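Local coordinates for envelopment polyprotein (PDB 7A56) that probably drives fusion of the viral envelope with the host-cell membrane as a class II fusion glycoprotein, here held in its postfusion form, at residues L413-P416 with T421-V424; P21-Y26 with E97-I102; T58-G63 with Y347-T352. One frame throughout, in Å; residues are numbered along the deposited sequence.

Interactions 2 and 3 are neighbours, with centres about 18 Å apart, and meet where Ser101 CB packs on Tyr350 OH at 3.5 Å. Their segments alternate along the chain (21-26, 58-63, 97-102, 347-352), so parts far apart in sequence come together in one region. Both also touch a common set of antiparallel strands: strand 86-92 pairs with strand 98-134 of interaction 2 and with strand 346-350 of interaction 3. Interaction 1 comes after both in sequence and sits apart, its centre about 50 Å from that of interaction 2 and about 38 Å from that of interaction 3. It joins two small sheets near the C-terminus, consistent with a separate domain of the multidomain fusion protein.

Interaction 1. Residues L413-P416 with T421-V424; sequences LNCP and TVSV
Leu413 and Val422 bury the most surface here, 41 Å² each, and Cys415 adds 21 Å². The two branches of Val422 divide the work. With chi1 at 171°, CG1 stands anti to the backbone N and CG2 anti to the carbonyl carbon, a fork that presents one methyl to each partner. CG1 meets Leu413 CD1 at 3.5 Å, tighter than a usual carbon-carbon contact, with the two side chains crossing at a slant. CG2 reaches Cys415 SG at 3.9 Å. The same leucine methyl, CD1, also touches Val424 CG2 more loosely, at 4.2 Å, so that it is met by two valines from the same strand.

The sulfur is tied covalently to Cys393, while Leu413 also rests on Met373 and Cys375 of strand 373-381. By backbone pairing, strand 408-414 belongs to a sheet with strands 373-381 and 394-395, whereas strand 422-426 lies in a second sheet between strands 385-391 and 429-433. The contact therefore joins two sheets through their side chains, consistent with the beta-sandwich domain III of class II fusion proteins. All four touching residues are buried and every pair is apolar. Cohesion across the two segments thus rests on dispersion and the exclusion of water, with the Cys415-Cys393 disulfide holding the sulfur at one end of the contact.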
loop_
_atom_site.group_PDB
_atom_site.type_symbol
_atom_site.label_atom_id
_atom_site.label_comp_id
_atom_site.label_asym_id
_atom_site.label_seq_id
_atom_site.Cartn_x
_atom_site.Cartn_y
_atom_site.Cartn_z
ATOM N N LEU A 413 -21.896 1.335 -2.323
ATOM C CA LEU A 413 -21.983 2.713 -1.857
ATOM C C LEU A 413 -21.966 2.775 -0.338
ATOM O O LEU A 413 -22.415 1.861 0.358
ATOM C CB LEU A 413 -23.257 3.405 -2.356
ATOM C CG LEU A 413 -23.442 3.448 -3.877
ATOM C CD1 LEU A 413 -24.779 4.116 -4.173
ATOM C CD2 LEU A 413 -22.276 4.130 -4.601
ATOM N N ASN A 414 -21.462 3.874 0.164
ATOM C CA ASN A 414 -21.485 4.158 1.587
ATOM C C ASN A 414 -22.376 5.376 1.735
ATOM O O ASN A 414 -21.936 6.495 1.463
ATOM C CB ASN A 414 -20.078 4.407 2.117
ATOM C CG ASN A 414 -20.070 4.946 3.529
ATOM O OD1 ASN A 414 -19.729 6.116 3.774
ATOM N ND2 ASN A 414 -20.428 4.091 4.476
ATOM N N CYS A 415 -23.653 5.151 2.134
ATOM C CA CYS A 415 -24.660 6.198 2.253
ATOM C C CYS A 415 -24.933 6.522 3.719
ATOM O O CYS A 415 -25.036 5.614 4.554
ATOM C CB CYS A 415 -25.989 5.798 1.596
ATOM S SG CYS A 415 -25.976 5.415 -0.138
ATOM N N PRO A 416 -25.085 7.799 4.048
ATOM C CA PRO A 416 -25.361 8.173 5.435
ATOM C C PRO A 416 -26.735 7.681 5.864
ATOM O O PRO A 416 -27.633 7.463 5.041
ATOM C CB PRO A 416 -25.298 9.707 5.414
ATOM C CG PRO A 416 -24.686 10.072 4.119
ATOM C CD PRO A 416 -25.004 8.969 3.162
ATOM N N THR A 421 -32.935 8.841 -1.003
ATOM C CA THR A 421 -32.826 8.551 -2.423
ATOM C C THR A 421 -31.349 8.400 -2.742
ATOM O O THR A 421 -30.539 9.246 -2.347
ATOM C CB THR A 421 -33.438 9.657 -3.291
ATOM O OG1 THR A 421 -34.777 9.937 -2.864
ATOM C CG2 THR A 421 -33.458 9.232 -4.748
ATOM N N VAL A 422 -31.002 7.332 -3.440
ATOM C CA VAL A 422 -29.657 7.161 -3.961
ATOM C C VAL A 422 -29.641 7.695 -5.383
ATOM O O VAL A 422 -30.464 7.288 -6.210
ATOM C CB VAL A 422 -29.225 5.689 -3.927
ATOM C CG1 VAL A 422 -27.924 5.537 -4.662
ATOM C CG2 VAL A 422 -29.123 5.182 -2.494
ATOM N N SER A 423 -28.731 8.627 -5.647
ATOM C CA SER A 423 -28.456 9.158 -6.985
ATOM C C SER A 423 -27.109 8.654 -7.481
ATOM O O SER A 423 -26.159 8.554 -6.700
ATOM C CB SER A 423 -28.440 10.685 -6.971
ATOM O OG SER A 423 -28.555 11.169 -8.298
ATOM N N VAL A 424 -27.022 8.351 -8.781
ATOM C CA VAL A 424 -25.788 7.869 -9.385
ATOM C C VAL A 424 -25.708 8.434 -10.798
ATOM O O VAL A 424 -26.704 8.463 -11.531
ATOM C CB VAL A 424 -25.696 6.325 -9.432
ATOM C CG1 VAL A 424 -24.460 5.905 -10.237
ATOM C CG2 VAL A 424 -25.673 5.698 -8.007
#

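Interaction 2. Residues P21-Y26 with E97-I102; sequences PDIENY and ESLFSI
Ile23, in the first turn of helix 23-40, reaches across to Glu97 and Leu99. From CB, directed toward segment 97-102, the side chain runs out to CG1, which lies over the face of the Glu97 carboxylate: it is 3.7 Å from Glu97 OE2 and 4.0 Å from Glu97 CD. The two side chains approach from opposite directions, and the contact is van der Waals in kind. One bond further, the tip CD1 abuts Leu99 CD2 at 3.5 Å, the side chains crossing at about a right angle. CD1 still lies near the carboxylate, 4.0 Å from Glu97 OE2.

That leucine methyl is shared. It also sits at the edge of the Tyr26 ring, near the ring plane, with Tyr26 CD2 3.8 Å away. With chi1 at -170° the ring of Tyr26 extends away from the backbone N, which brings its CD2 edge to the leucine methyl. Met93 and Phe345 touch both Leu99 and Tyr26, extending the apolar patch.

Asp22 starts the helix as its N-cap, OD1 accepting from Asn25 N at 2.9 Å from above the carboxylate plane. On the strand side, Leu99 and Phe100 both face Ile91 on strand 86-92. The site is thus an N-capped helix start packed against the beginning of strand 98-134, where a classic beta bulge lies opposite Ile91.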
loop_
_atom_site.group_PDB
_atom_site.type_symbol
_atom_site.label_atom_id
_atom_site.label_comp_id
_atom_site.label_asym_id
_atom_site.label_seq_id
_atom_site.Cartn_x
_atom_site.Cartn_y
_atom_site.Cartn_z
ATOM N N PRO A 21 -4.131 8.162 -58.187
ATOM C CA PRO A 21 -5.246 7.448 -57.542
ATOM C C PRO A 21 -6.322 8.388 -57.000
ATOM O O PRO A 21 -6.028 9.438 -56.420
ATOM C CB PRO A 21 -4.564 6.674 -56.400
ATOM C CG PRO A 21 -3.331 7.435 -56.097
ATOM C CD PRO A 21 -2.872 7.994 -57.431
ATOM N N ASP A 22 -7.581 7.980 -57.172
ATOM C CA ASP A 22 -8.698 8.564 -56.437
ATOM C C ASP A 22 -8.499 8.416 -54.920
ATOM O O ASP A 22 -7.579 7.750 -54.438
ATOM C CB ASP A 22 -10.004 7.884 -56.827
ATOM C CG ASP A 22 -10.012 6.401 -56.464
ATOM O OD1 ASP A 22 -10.292 6.073 -55.305
ATOM O OD2 ASP A 22 -9.724 5.551 -57.327
ATOM N N ILE A 23 -9.422 9.017 -54.168
ATOM C CA ILE A 23 -9.313 9.042 -52.710
ATOM C C ILE A 23 -9.535 7.655 -52.123
ATOM O O ILE A 23 -8.839 7.245 -51.188
ATOM C CB ILE A 23 -10.296 10.081 -52.142
ATOM C CG1 ILE A 23 -9.594 11.417 -51.985
ATOM C CG2 ILE A 23 -10.835 9.670 -50.817
ATOM C CD1 ILE A 23 -8.476 11.368 -51.005
ATOM N N GLU A 24 -10.502 6.913 -52.662
ATOM C CA GLU A 24 -10.789 5.573 -52.170
ATOM C C GLU A 24 -9.550 4.682 -52.183
ATOM O O GLU A 24 -9.224 4.047 -51.170
ATOM C CB GLU A 24 -11.905 4.925 -52.992
ATOM C CG GLU A 24 -12.291 3.519 -52.485
ATOM C CD GLU A 24 -12.590 2.527 -53.616
ATOM O OE1 GLU A 24 -12.400 1.294 -53.416
ATOM O OE2 GLU A 24 -13.017 2.993 -54.707
ATOM N N ASN A 25 -8.878 4.570 -53.332
ATOM C CA ASN A 25 -7.748 3.648 -53.392
ATOM C C ASN A 25 -6.532 4.210 -52.672
ATOM O O ASN A 25 -5.697 3.441 -52.194
ATOM C CB ASN A 25 -7.394 3.288 -54.853
ATOM C CG ASN A 25 -8.078 1.988 -55.330
ATOM O OD1 ASN A 25 -7.588 0.836 -55.128
ATOM N ND2 ASN A 25 -9.224 2.172 -55.976
ATOM N N TYR A 26 -6.408 5.534 -52.579
ATOM C CA TYR A 26 -5.336 6.111 -51.773
ATOM C C TYR A 26 -5.493 5.736 -50.291
ATOM O O TYR A 26 -4.542 5.269 -49.641
ATOM C CB TYR A 26 -5.328 7.620 -51.998
ATOM C CG TYR A 26 -4.139 8.347 -51.420
ATOM C CD1 TYR A 26 -2.840 7.931 -51.690
ATOM C CD2 TYR A 26 -4.314 9.468 -50.621
ATOM C CE1 TYR A 26 -1.750 8.606 -51.167
ATOM C CE2 TYR A 26 -3.216 10.160 -50.090
ATOM C CZ TYR A 26 -1.947 9.722 -50.371
ATOM O OH TYR A 26 -0.884 10.397 -49.868
ATOM N N GLU A 97 -8.029 17.509 -47.522
ATOM C CA GLU A 97 -9.219 16.892 -46.980
ATOM C C GLU A 97 -8.859 15.738 -46.046
ATOM O O GLU A 97 -7.761 15.178 -46.107
ATOM C CB GLU A 97 -10.088 16.371 -48.107
ATOM C CG GLU A 97 -9.293 15.590 -49.139
ATOM C CD GLU A 97 -10.212 14.991 -50.191
ATOM O OE1 GLU A 97 -11.273 14.446 -49.797
ATOM O OE2 GLU A 97 -9.896 15.092 -51.403
ATOM N N SER A 98 -9.810 15.395 -45.183
ATOM C CA SER A 98 -9.639 14.271 -44.262
ATOM C C SER A 98 -9.665 12.940 -45.007
ATOM O O SER A 98 -10.433 12.752 -45.946
ATOM C CB SER A 98 -10.741 14.290 -43.193
ATOM O OG SER A 98 -10.467 15.272 -42.199
ATOM N N LEU A 99 -8.828 12.005 -44.575
ATOM C CA LEU A 99 -8.686 10.717 -45.240
ATOM C C LEU A 99 -9.227 9.597 -44.366
ATOM O O LEU A 99 -10.170 8.901 -44.764
ATOM C CB LEU A 99 -7.212 10.454 -45.582
ATOM C CG LEU A 99 -6.495 11.369 -46.590
ATOM C CD1 LEU A 99 -5.022 11.392 -46.291
ATOM C CD2 LEU A 99 -6.716 10.875 -48.014
ATOM N N PHE A 100 -8.662 9.403 -43.177
ATOM C CA PHE A 100 -9.209 8.349 -42.319
ATOM C C PHE A 100 -8.744 8.608 -40.903
ATOM O O PHE A 100 -8.016 9.564 -40.644
ATOM C CB PHE A 100 -8.827 6.929 -42.789
ATOM C CG PHE A 100 -7.335 6.665 -42.813
ATOM C CD1 PHE A 100 -6.598 6.981 -43.942
ATOM C CD2 PHE A 100 -6.700 6.062 -41.735
ATOM C CE1 PHE A 100 -5.249 6.760 -43.999
ATOM C CE2 PHE A 100 -5.313 5.845 -41.756
ATOM C CZ PHE A 100 -4.592 6.183 -42.915
ATOM N N SER A 101 -9.130 7.712 -39.986
ATOM C CA SER A 101 -8.808 7.882 -38.581
ATOM C C SER A 101 -8.048 6.664 -38.052
ATOM O O SER A 101 -8.225 5.534 -38.537
ATOM C CB SER A 101 -10.071 8.111 -37.762
ATOM O OG SER A 101 -10.733 6.879 -37.603
ATOM N N ILE A 102 -7.130 6.940 -37.126
ATOM C CA ILE A 102 -6.426 5.935 -36.335
ATOM C C ILE A 102 -6.827 6.182 -34.896
ATOM O O ILE A 102 -6.706 7.312 -34.406
ATOM C CB ILE A 102 -4.900 6.049 -36.506
ATOM C CG1 ILE A 102 -4.489 5.793 -37.976
ATOM C CG2 ILE A 102 -4.162 5.112 -35.591
ATOM C CD1 ILE A 102 -2.983 5.960 -38.240
#

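Interaction 3. Residues T58-G63 with Y347-T352; sequences TMTLNG and YNAYST
The flat amide of Asn62 meets the backbone of Tyr347 rather than its aromatic ring. ND2 donates to Tyr347 O over 3.2 Å, a weak bond with an N-H...O angle of 131°. The closest side-chain atom of the tyrosine is CB, 4.3 Å from Asn62 ND2, and the amide and ring do not stack. ND2 has a second acceptor in water 2, 2.8 Å away, which also accepts from Tyr347 N at 3.2 Å. At the other end of the amide, OD1 takes a hydrogen bond from Thr60 OG1 at 3.0 Å, in the carbonyl plane and on a lone pair. Three bonds, counting the weak one, thus fix the rotation of the amide.

Thr60 serves both polar and apolar needs. Its chi1 of 63° sets OG1 between the backbone N and the carbonyl carbon, leaving CG2 to pack on Ala349 CB at 3.8 Å. Water 1 donates to Thr60 OG1 at 3.0 Å and accepts from Ala349 N at 2.9 Å, so a relay leads from Ala349 N through water and threonine to Asn62 OD1. The CA 58-to-62 and CA 347-to-349 directions are 170° apart, nearly antiparallel, yet the segments are joined by side chains and water instead of direct backbone pairing.

Segment 58-63 also faces the trimer interface: Thr58 OG1 is hydrogen-bonded to Asp229 OD2 of the second subunit, and Leu61 packs on Leu61 of the third. Strand 61-67 is an outermost strand of its sheet within the chain and pairs with strand 70-80, whereas strand 346-350 pairs with strand 86-92. The Tyr347 OH is hydrogen-bonded to Ser73 O and Leu342 N, and its side chain reaches from strand 346-350 to touch Ile75 of strand 70-80 and Ile89 and Ile91 of strand 86-92.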
loop_
_atom_site.group_PDB
_atom_site.type_symbol
_atom_site.label_atom_id
_atom_site.label_comp_id
_atom_site.label_asym_id
_atom_site.label_seq_id
_atom_site.Cartn_x
_atom_site.Cartn_y
_atom_site.Cartn_z
ATOM N N THR A 58 -6.115 15.004 -25.772
ATOM C CA THR A 58 -5.274 15.970 -25.061
ATOM C C THR A 58 -4.352 16.658 -26.065
ATOM O O THR A 58 -4.571 16.604 -27.274
ATOM C CB THR A 58 -4.490 15.307 -23.914
ATOM O OG1 THR A 58 -3.873 16.335 -23.131
ATOM C CG2 THR A 58 -3.407 14.310 -24.435
ATOM N N MET A 59 -3.318 17.336 -25.575
ATOM C CA MET A 59 -2.492 18.095 -26.506
ATOM C C MET A 59 -1.653 17.132 -27.325
ATOM O O MET A 59 -1.442 15.986 -26.944
ATOM C CB MET A 59 -1.624 19.096 -25.742
ATOM C CG MET A 59 -0.353 18.550 -25.186
ATOM S SD MET A 59 -0.285 17.903 -23.540
ATOM C CE MET A 59 -1.482 18.789 -22.541
ATOM N N THR A 60 -1.253 17.575 -28.503
ATOM C CA THR A 60 -0.470 16.769 -29.434
ATOM C C THR A 60 0.756 17.561 -29.847
ATOM O O THR A 60 0.777 18.794 -29.761
ATOM C CB THR A 60 -1.260 16.377 -30.680
ATOM O OG1 THR A 60 -1.626 17.571 -31.438
ATOM C CG2 THR A 60 -2.503 15.574 -30.258
ATOM N N LEU A 61 1.803 16.842 -30.231
ATOM C CA LEU A 61 3.028 17.465 -30.749
ATOM C C LEU A 61 3.177 17.066 -32.200
ATOM O O LEU A 61 3.055 15.886 -32.526
ATOM C CB LEU A 61 4.246 16.994 -29.945
ATOM C CG LEU A 61 4.241 17.479 -28.498
ATOM C CD1 LEU A 61 5.442 16.949 -27.804
ATOM C CD2 LEU A 61 4.310 18.992 -28.514
ATOM N N ASN A 62 3.443 18.030 -33.085
ATOM C CA ASN A 62 3.441 17.768 -34.514
ATOM C C ASN A 62 4.825 18.153 -35.024
ATOM O O ASN A 62 5.423 19.104 -34.506
ATOM C CB ASN A 62 2.275 18.574 -35.204
ATOM C CG ASN A 62 0.811 18.172 -34.652
ATOM O OD1 ASN A 62 0.446 18.350 -33.428
ATOM N ND2 ASN A 62 -0.031 17.678 -35.579
ATOM N N GLY A 63 5.396 17.346 -35.930
ATOM C CA GLY A 63 6.775 17.573 -36.346
ATOM C C GLY A 63 7.058 16.913 -37.680
ATOM O O GLY A 63 6.176 16.310 -38.287
ATOM N N TYR A 347 -2.172 15.891 -39.200
ATOM C CA TYR A 347 -2.813 15.056 -38.202
ATOM C C TYR A 347 -3.506 15.913 -37.145
ATOM O O TYR A 347 -2.953 16.922 -36.695
ATOM C CB TYR A 347 -1.781 14.212 -37.511
ATOM C CG TYR A 347 -0.796 13.483 -38.371
ATOM C CD1 TYR A 347 -1.064 12.187 -38.828
ATOM C CD2 TYR A 347 0.472 14.018 -38.618
ATOM C CE1 TYR A 347 -0.110 11.463 -39.565
ATOM C CE2 TYR A 347 1.408 13.317 -39.395
ATOM C CZ TYR A 347 1.106 12.056 -39.867
ATOM O OH TYR A 347 2.039 11.356 -40.560
ATOM N N ASN A 348 -4.691 15.507 -36.706
ATOM C CA ASN A 348 -5.213 16.182 -35.532
ATOM C C ASN A 348 -6.001 15.226 -34.627
ATOM O O ASN A 348 -6.751 14.372 -35.094
ATOM C CB ASN A 348 -6.105 17.348 -35.912
ATOM C CG ASN A 348 -7.397 16.900 -36.514
ATOM O OD1 ASN A 348 -7.434 16.500 -37.674
ATOM N ND2 ASN A 348 -8.476 16.931 -35.727
ATOM N N ALA A 349 -5.932 15.485 -33.337
ATOM C CA ALA A 349 -6.671 14.673 -32.368
ATOM C C ALA A 349 -8.163 14.978 -32.429
ATOM O O ALA A 349 -8.580 16.090 -32.785
ATOM C CB ALA A 349 -6.138 14.945 -30.959
ATOM N N TYR A 350 -8.978 13.995 -32.029
ATOM C CA TYR A 350 -10.409 14.222 -31.878
ATOM C C TYR A 350 -10.960 13.252 -30.837
ATOM O O TYR A 350 -10.314 12.252 -30.467
ATOM C CB TYR A 350 -11.185 14.077 -33.211
ATOM C CG TYR A 350 -11.313 12.644 -33.661
ATOM C CD1 TYR A 350 -10.291 12.046 -34.481
ATOM C CD2 TYR A 350 -12.415 11.870 -33.261
ATOM C CE1 TYR A 350 -10.393 10.715 -34.866
ATOM C CE2 TYR A 350 -12.533 10.556 -33.620
ATOM C CZ TYR A 350 -11.523 9.970 -34.400
ATOM O OH TYR A 350 -11.661 8.648 -34.732
ATOM N N SER A 351 -12.156 13.586 -30.345
ATOM C CA SER A 351 -12.870 12.726 -29.401
ATOM C C SER A 351 -14.346 13.086 -29.473
ATOM O O SER A 351 -14.736 14.075 -30.105
ATOM C CB SER A 351 -12.346 12.881 -27.977
ATOM O OG SER A 351 -12.705 14.158 -27.495
ATOM N N THR A 352 -15.158 12.271 -28.810
ATOM C CA THR A 352 -16.597 12.420 -28.815
ATOM C C THR A 352 -17.072 11.942 -27.470
ATOM O O THR A 352 -16.560 10.947 -26.962
ATOM C CB THR A 352 -17.227 11.571 -29.911
ATOM O OG1 THR A 352 -16.670 11.983 -31.155
ATOM C CG2 THR A 352 -18.729 11.714 -29.920
HETATM O O HOH W 1 -4.303 17.789 -32.665
HETATM O O HOH W 2 0.267 17.734 -38.405
#